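Local coordinates for protein PnpC (Pseudomonas putida, PDB 3N9T) that probably cleaves the aromatic ring of hydroxyquinol with dioxygen, as an iron(III)-dependent intradiol 1,2-dioxygenase, at residues A[213-218]-A[232-237]. Numbering follows the deposited sequence.
With FE (Fe (III) ion), chain D.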
# COMPACT_ATOMS: atom_id res chain seq x y z
N ALA A 213 3.55 -10.49 18.62
CA ALA A 213 3.69 -9.05 18.55
C ALA A 213 4.79 -8.49 19.48
O ALA A 213 4.74 -7.30 19.82
CB ALA A 213 2.30 -8.37 18.84
N TRP A 214 5.76 -9.31 19.90
CA TRP A 214 6.73 -8.84 20.91
C TRP A 214 7.97 -8.20 20.32
O TRP A 214 8.57 -8.70 19.35
CB TRP A 214 7.18 -9.93 21.89
CG TRP A 214 6.10 -10.42 22.78
CD1 TRP A 214 5.21 -11.40 22.49
CD2 TRP A 214 5.77 -9.96 24.09
NE1 TRP A 214 4.33 -11.58 23.54
CE2 TRP A 214 4.66 -10.71 24.54
CE3 TRP A 214 6.33 -9.01 24.95
CZ2 TRP A 214 4.11 -10.56 25.80
CZ3 TRP A 214 5.77 -8.84 26.20
CH2 TRP A 214 4.64 -9.57 26.60
N ARG A 215 8.40 -7.14 21.00
CA ARG A 215 9.80 -6.73 20.90
C ARG A 215 10.69 -7.26 22.02
O ARG A 215 10.28 -7.22 23.18
CB ARG A 215 9.88 -5.25 20.87
CG ARG A 215 8.95 -4.71 19.76
CD ARG A 215 9.61 -3.62 18.99
NE ARG A 215 10.91 -4.00 18.48
CZ ARG A 215 11.88 -3.13 18.30
NH1 ARG A 215 11.66 -1.86 18.56
NH2 ARG A 215 13.06 -3.50 17.84
N PRO A 216 11.90 -7.73 21.68
CA PRO A 216 12.86 -7.98 22.77
C PRO A 216 13.19 -6.72 23.55
O PRO A 216 13.17 -5.62 23.00
CB PRO A 216 14.12 -8.45 22.05
CG PRO A 216 13.96 -7.98 20.63
CD PRO A 216 12.52 -7.80 20.34
N ALA A 217 13.54 -6.90 24.83
CA ALA A 217 13.94 -5.80 25.72
C ALA A 217 15.08 -4.97 25.14
O ALA A 217 16.02 -5.51 24.57
CB ALA A 217 14.29 -6.37 27.13
N HIS A 218 14.96 -3.65 25.21
CA HIS A 218 16.01 -2.78 24.68
C HIS A 218 16.08 -1.45 25.33
O HIS A 218 15.09 -0.97 25.89
CB HIS A 218 15.83 -2.54 23.18
CG HIS A 218 14.46 -2.01 22.80
ND1 HIS A 218 13.38 -2.82 22.62
CD2 HIS A 218 14.03 -0.74 22.54
CE1 HIS A 218 12.32 -2.08 22.29
NE2 HIS A 218 12.69 -0.81 22.25
N VAL A 232 21.60 6.77 15.88
CA VAL A 232 20.36 6.36 16.53
C VAL A 232 20.37 4.84 16.47
O VAL A 232 20.51 4.27 15.36
CB VAL A 232 19.14 6.82 15.70
CG1 VAL A 232 17.82 6.14 16.19
CG2 VAL A 232 19.02 8.34 15.80
N THR A 233 20.27 4.17 17.62
CA THR A 233 20.39 2.70 17.61
C THR A 233 19.62 2.17 18.82
O THR A 233 18.95 2.97 19.49
CB THR A 233 21.88 2.24 17.54
OG1 THR A 233 21.92 0.84 17.20
CG2 THR A 233 22.65 2.54 18.87
N HIS A 234 19.67 0.85 19.06
CA HIS A 234 19.03 0.20 20.27
C HIS A 234 20.16 -0.69 20.82
O HIS A 234 20.98 -1.19 20.01
CB HIS A 234 17.95 -0.84 19.86
CG HIS A 234 16.72 -0.31 19.21
ND1 HIS A 234 15.49 -0.89 19.39
CD2 HIS A 234 16.54 0.69 18.33
CE1 HIS A 234 14.60 -0.26 18.65
NE2 HIS A 234 15.22 0.69 17.99
N LEU A 235 20.20 -0.92 22.14
CA LEU A 235 21.03 -2.02 22.75
C LEU A 235 20.03 -3.03 23.25
O LEU A 235 19.09 -2.68 24.02
CB LEU A 235 21.85 -1.51 23.96
CG LEU A 235 23.01 -0.59 23.53
CD1 LEU A 235 23.98 -0.45 24.76
CD2 LEU A 235 23.81 -1.17 22.25
N PHE A 236 20.13 -4.26 22.80
CA PHE A 236 19.11 -5.26 23.14
C PHE A 236 19.68 -6.19 24.20
O PHE A 236 20.84 -6.59 24.05
CB PHE A 236 18.79 -6.15 21.93
CG PHE A 236 18.10 -5.41 20.80
CD1 PHE A 236 16.73 -5.29 20.80
CD2 PHE A 236 18.84 -4.79 19.78
CE1 PHE A 236 16.07 -4.61 19.78
CE2 PHE A 236 18.18 -4.10 18.78
CZ PHE A 236 16.80 -4.02 18.80
N ASN A 237 18.86 -6.59 25.20
CA ASN A 237 19.33 -7.55 26.23
C ASN A 237 19.70 -8.90 25.57
O ASN A 237 18.87 -9.54 24.94
CB ASN A 237 18.29 -7.85 27.34
CG ASN A 237 17.69 -6.58 27.99
OD1 ASN A 237 17.74 -5.48 27.43
ND2 ASN A 237 17.04 -6.77 29.14
FE FE D . 11.52 0.77 22.08
O HOH W 1 10.68 1.72 20.38
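His218 and Phe236 sit side by side as an antiparallel, non-hydrogen-bonded pair, side chains on the same sheet face and CA atoms 4.3 Å apart, where strands 214-224 and 231-237 form a hairpin. The middle of the contact, around this pair, is closely packed and wholly buried: Phe236 CD1 lies 3.7 Å from His218 CB, and Pro216 CG meets the same ring carbon. One residue on, Asn237 N donates to Ala217 O (3.1 Å), approaching from above the carbonyl plane, while Asn237 ND2, bonded to Pro191 O, packs against Ala217 CB. With CG between the backbone N and the carbonyl carbon (chi1 54°), the imidazole of His218 stands up from the strand and its NE2 reaches the iron at 2.0 Å. His218 ND1 gives a nearly straight, in-plane hydrogen bond to Pro216 O (2.8 Å), which fixes the ring's rotation and would probably enrich its electron density toward the metal. His234 runs alongside, its ND1 over one face of the His218 ring, the two planes 33° apart. Arg215, bent at chi2 and chi3, brings NH1 to the edge of His234, 3.3 Å from CE1, and NH2 to the edge of Phe236, while Asp246 pairs with NH2. An alanine in place of Arg215 would probably leave Asp246 without its charge partner and open a gap beside both rings. Toward their outer ends the segments part, and partly exposed Ala213, Trp214 and Val232 do not touch the opposite segment. Tyr160, Tyr194 and His220 complete the protein ligands of the iron, which also binds a water: the two-tyrosine, two-histidine ferric site characteristic of intradiol dioxygenases.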